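Local coordinates for glycosyl hydrolase, family 31/fibronectin type III domain protein (Clostridium perfringens, PDB 4UAP), which binds N-acetylgalactosamine through a calcium-containing family 32 carbohydrate-binding module, probably helping the parent family 31 glycoside hydrolase recognise galacto-configured glycans, at residues G20-L24 and S34-D38; I84-K88 and T139-N143. All blocks are in the same frame, centred on the assembly; numbering follows the deposited sequence.

Contact 1. Residues G20-L24 and S34-D38. With CA (calcium ion), chain D.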
loop_
_atom_site.group_PDB
_atom_site.type_symbol
_atom_site.label_atom_id
_atom_site.label_comp_id
_atom_site.label_asym_id
_atom_site.label_seq_id
_atom_site.Cartn_x
_atom_site.Cartn_y
_atom_site.Cartn_z
ATOM N N GLY A 20 -0.299 3.515 -11.260
ATOM C CA GLY A 20 -0.477 2.098 -10.992
ATOM C C GLY A 20 0.430 1.532 -9.908
ATOM O O GLY A 20 1.061 2.274 -9.160
ATOM N N LEU A 21 0.488 0.205 -9.842
ATOM C CA LEU A 21 1.217 -0.515 -8.795
ATOM C C LEU A 21 2.689 -0.129 -8.703
ATOM O O LEU A 21 3.271 -0.144 -7.628
ATOM C CB LEU A 21 1.100 -2.029 -9.034
ATOM C CG LEU A 21 -0.316 -2.603 -8.908
ATOM C CD1 LEU A 21 -0.367 -4.069 -9.356
ATOM C CD2 LEU A 21 -0.804 -2.459 -7.491
ATOM N N ASP A 22 3.285 0.200 -9.844
ATOM C CA ASP A 22 4.693 0.562 -9.910
ATOM C C ASP A 22 5.016 1.771 -9.039
ATOM O O ASP A 22 6.137 1.901 -8.538
ATOM C CB ASP A 22 5.096 0.834 -11.363
ATOM C CG ASP A 22 4.273 1.947 -11.996
ATOM O OD1 ASP A 22 3.055 1.750 -12.200
ATOM O OD2 ASP A 22 4.838 3.022 -12.289
ATOM N N LYS A 23 4.028 2.641 -8.837
ATOM C CA LYS A 23 4.229 3.850 -8.028
ATOM C C LYS A 23 4.339 3.536 -6.532
ATOM O O LYS A 23 4.661 4.411 -5.730
ATOM C CB LYS A 23 3.095 4.854 -8.282
ATOM C CG LYS A 23 3.076 5.428 -9.711
ATOM C CD LYS A 23 4.366 6.199 -10.004
ATOM C CE LYS A 23 4.401 6.759 -11.432
ATOM N NZ LYS A 23 3.606 8.012 -11.573
ATOM N N LEU A 24 4.057 2.295 -6.152
ATOM C CA LEU A 24 4.238 1.884 -4.759
ATOM C C LEU A 24 5.707 1.630 -4.451
ATOM O O LEU A 24 6.121 1.680 -3.295
ATOM C CB LEU A 24 3.431 0.614 -4.442
ATOM C CG LEU A 24 1.906 0.700 -4.495
ATOM C CD1 LEU A 24 1.277 -0.709 -4.368
ATOM C CD2 LEU A 24 1.372 1.646 -3.409
ATOM N N SER A 34 2.423 12.702 -8.909
ATOM C CA SER A 34 3.382 11.934 -9.692
ATOM C C SER A 34 4.056 10.799 -8.898
ATOM O O SER A 34 4.708 9.931 -9.485
ATOM C CB SER A 34 4.446 12.872 -10.264
ATOM O OG SER A 34 5.142 13.527 -9.219
ATOM N N SER A 35 3.896 10.802 -7.575
ATOM C CA SER A 35 4.490 9.763 -6.714
ATOM C C SER A 35 3.563 8.579 -6.422
ATOM O O SER A 35 4.028 7.489 -6.074
ATOM C CB SER A 35 4.922 10.362 -5.367
ATOM O OG SER A 35 5.833 11.440 -5.523
ATOM N N ARG A 36 2.257 8.793 -6.546
ATOM C CA ARG A 36 1.279 7.918 -5.901
ATOM C C ARG A 36 0.681 6.816 -6.766
ATOM O O ARG A 36 0.605 6.943 -7.990
ATOM C CB ARG A 36 0.110 8.756 -5.357
ATOM C CG ARG A 36 0.486 9.873 -4.398
ATOM C CD ARG A 36 -0.756 10.351 -3.650
ATOM N NE ARG A 36 -1.877 10.554 -4.568
ATOM C CZ ARG A 36 -2.175 11.708 -5.161
ATOM N NH1 ARG A 36 -1.449 12.804 -4.928
ATOM N NH2 ARG A 36 -3.209 11.765 -5.987
ATOM N N MET A 37 0.249 5.746 -6.096
ATOM C CA MET A 37 -0.743 4.810 -6.614
ATOM C C MET A 37 -2.120 5.269 -6.128
ATOM O O MET A 37 -2.324 5.442 -4.922
ATOM C CB MET A 37 -0.466 3.375 -6.134
ATOM C CG MET A 37 -1.432 2.302 -6.696
ATOM S SD MET A 37 -1.780 0.896 -5.594
ATOM C CE MET A 37 -2.946 1.710 -4.520
ATOM N N ASP A 38 -3.049 5.469 -7.060
ATOM C CA ASP A 38 -4.406 5.906 -6.749
ATOM C C ASP A 38 -5.430 4.951 -7.369
ATOM O O ASP A 38 -5.262 4.508 -8.504
ATOM C CB ASP A 38 -4.677 7.319 -7.294
ATOM C CG ASP A 38 -4.157 8.448 -6.387
ATOM O OD1 ASP A 38 -3.249 8.244 -5.547
ATOM O OD2 ASP A 38 -4.676 9.572 -6.543
HETATM CA CA CA D . 5.789 6.262 -5.031
HETATM O O HOH W 1 1.457 8.683 -9.895
#
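Start with Lys23, whose CA-CB bond points at 34-38, with Lys23 CB 3.3 Å from Arg36 O. With chi1 and chi2 both m, chi3 t and chi4 p, the side chain runs along 34-38, and Lys23 NZ donates a 3.0 Å hydrogen bond to Ser34 O. The same NZ donates to water 1 at 2.8 Å, and that water donates to Arg36 O at 2.7 Å. Met37 points back the other way, its CG 3.5 Å from Gly20 O; chi1 t and a chi2 of -148°, between wells, bring its SD within 4.0 Å of Leu21 CD2 and 3.7 Å of Leu24 CD1. The CA-CB bond of Leu21 points away and that of Leu24 sideways, yet chi1 m and chi2 t let both methyls reach the sulfur. In this beta-sandwich module the short 3-10 turn 21-24 lies against the start of strand 37-38, and the two backbones share a calcium ion: Lys23 O binds it at 2.3 Å and Ser35 O at 2.4 Å, while Asp26, Thr28, Asn143 and Glu144 complete the site. Arg36 has its CA-CB bond directed away from 20-24, and its side chain touches the bound GalNAc. Asp38 pairs with the guanidinium in a two-pronged salt bridge, Arg36 NE to Asp38 OD1 at 2.9 Å and Arg36 NH2 to Asp38 OD2 at 2.7 Å.

Contact 2. Residues I84-K88 and T139-N143. With CA (calcium ion), chain D.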
loop_
_atom_site.group_PDB
_atom_site.type_symbol
_atom_site.label_atom_id
_atom_site.label_comp_id
_atom_site.label_asym_id
_atom_site.label_seq_id
_atom_site.Cartn_x
_atom_site.Cartn_y
_atom_site.Cartn_z
ATOM N N ILE A 84 -7.933 13.449 2.559
ATOM C CA ILE A 84 -9.192 12.716 2.537
ATOM C C ILE A 84 -9.143 11.434 1.666
ATOM O O ILE A 84 -9.891 10.478 1.901
ATOM C CB ILE A 84 -10.324 13.653 2.055
ATOM C CG1 ILE A 84 -11.702 13.066 2.363
ATOM C CG2 ILE A 84 -10.156 13.990 0.586
ATOM C CD1 ILE A 84 -12.856 13.996 1.973
ATOM N N ALA A 85 -8.251 11.394 0.676
ATOM C CA ALA A 85 -8.155 10.216 -0.193
ATOM C C ALA A 85 -7.219 9.141 0.373
ATOM O O ALA A 85 -7.135 8.043 -0.171
ATOM C CB ALA A 85 -7.695 10.632 -1.594
ATOM N N ALA A 86 -6.519 9.454 1.463
ATOM C CA ALA A 86 -5.570 8.512 2.054
ATOM C C ALA A 86 -6.228 7.283 2.699
ATOM O O ALA A 86 -7.418 7.276 3.036
ATOM C CB ALA A 86 -4.700 9.231 3.088
ATOM N N MET A 87 -5.422 6.242 2.861
ATOM C CA MET A 87 -5.821 5.024 3.558
ATOM C C MET A 87 -6.216 5.329 5.016
ATOM O O MET A 87 -5.593 6.165 5.680
ATOM C CB MET A 87 -4.674 4.003 3.506
ATOM C CG MET A 87 -5.095 2.531 3.682
ATOM S SD MET A 87 -3.712 1.411 3.300
ATOM C CE MET A 87 -2.483 1.984 4.459
ATOM N N LYS A 88 -7.257 4.657 5.497
ATOM C CA LYS A 88 -7.724 4.812 6.872
ATOM C C LYS A 88 -7.576 3.509 7.649
ATOM O O LYS A 88 -7.395 3.520 8.865
ATOM C CB LYS A 88 -9.186 5.255 6.901
ATOM C CG LYS A 88 -9.706 5.541 8.311
ATOM C CD LYS A 88 -11.177 5.959 8.313
ATOM C CE LYS A 88 -11.601 6.438 9.698
ATOM N NZ LYS A 88 -13.059 6.756 9.770
ATOM N N THR A 139 -12.164 5.307 -3.352
ATOM C CA THR A 139 -11.055 6.248 -3.313
ATOM C C THR A 139 -9.903 5.716 -2.457
ATOM O O THR A 139 -10.121 5.166 -1.378
ATOM C CB THR A 139 -11.525 7.626 -2.762
ATOM O OG1 THR A 139 -12.662 8.081 -3.515
ATOM C CG2 THR A 139 -10.414 8.665 -2.848
ATOM N N LEU A 140 -8.678 5.887 -2.941
ATOM C CA LEU A 140 -7.490 5.445 -2.213
ATOM C C LEU A 140 -6.250 6.056 -2.833
ATOM O O LEU A 140 -6.094 6.027 -4.055
ATOM C CB LEU A 140 -7.368 3.911 -2.239
ATOM C CG LEU A 140 -6.132 3.360 -1.520
ATOM C CD1 LEU A 140 -6.263 3.558 -0.006
ATOM C CD2 LEU A 140 -5.902 1.904 -1.870
ATOM N N ALA A 141 -5.366 6.590 -1.996
ATOM C CA ALA A 141 -4.086 7.107 -2.460
ATOM C C ALA A 141 -2.982 6.629 -1.534
ATOM O O ALA A 141 -3.056 6.811 -0.321
ATOM C CB ALA A 141 -4.104 8.638 -2.527
ATOM N N ILE A 142 -1.956 6.014 -2.113
ATOM C CA ILE A 142 -0.783 5.588 -1.361
ATOM C C ILE A 142 0.472 6.092 -2.070
ATOM O O ILE A 142 0.612 5.908 -3.277
ATOM C CB ILE A 142 -0.741 4.048 -1.222
ATOM C CG1 ILE A 142 -1.984 3.553 -0.467
ATOM C CG2 ILE A 142 0.550 3.606 -0.530
ATOM C CD1 ILE A 142 -2.122 2.001 -0.445
ATOM N N ASN A 143 1.373 6.740 -1.332
ATOM C CA ASN A 143 2.600 7.278 -1.925
ATOM C C ASN A 143 3.627 6.211 -2.276
ATOM O O ASN A 143 4.266 6.261 -3.315
ATOM C CB ASN A 143 3.268 8.279 -0.974
ATOM C CG ASN A 143 2.365 9.424 -0.600
ATOM O OD1 ASN A 143 1.263 9.568 -1.139
ATOM N ND2 ASN A 143 2.835 10.266 0.323
HETATM CA CA CA D . 5.789 6.262 -5.031
HETATM O O HOH W 2 -2.595 6.700 2.254
#
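This is a buried contact between the two sheets of the beta-sandwich, at the end where the sugar binds: the lead-in to strand 87-96 of one sheet meets the lead-in and first residues of strand 141-149 of the other. The backbones come close at Ala85 and Ala86, with Ala86 CA 5.0 Å from Ala141 CA, but direct bonding is slight. Ala141 N gives a weak, bent hydrogen bond to Ala85 O at 2.9 Å, and the same oxygen takes a CA-H...O contact from Leu140 CA at 3.3 Å. On the sugar side, Ala85 CB packs 3.6 Å from Thr139 CG2 and 4.2 Å from Ala141 CB; Ala85 itself touches the bound GalNAc. Met87 turns its side chain into the core between the sheets, where Met87 CB lies 3.9 Å from Leu140 CD1 and Met87 SD 4.1 Å from Ile142 CD1, with Ile72 and Ala130 adding to the apolar cluster. At its far end the segment 139-143 reaches the metal, Asn143 O binding the calcium at 2.3 Å. Past Ala86 the backbones separate enough to admit water 2, which accepts from Met87 N at 2.9 Å and donates to Ala141 O at 2.6 Å.

Following the chain from the N terminus, contact 1 comes first: after strand 6-9 the loop runs through the turn at 20-24, and a nine-residue excursion returns at 34-38, closing the calcium-binding loop. Contact 2 opens later, at 84-88, and closes at 139-143 after most of the remaining strands have been laid down. The two are therefore in series, neither nested nor crossed. They meet in space because strands 37-38 and 141-149 are antiparallel neighbours, with Met37 N and Ile142 O 2.8 Å apart in a probable hydrogen bond. Contact 1 ties the loop after strand 6-9 to strand 37-38 at the calcium; contact 2 ties strand 87-96 of one sheet to strand 141-149 of the other.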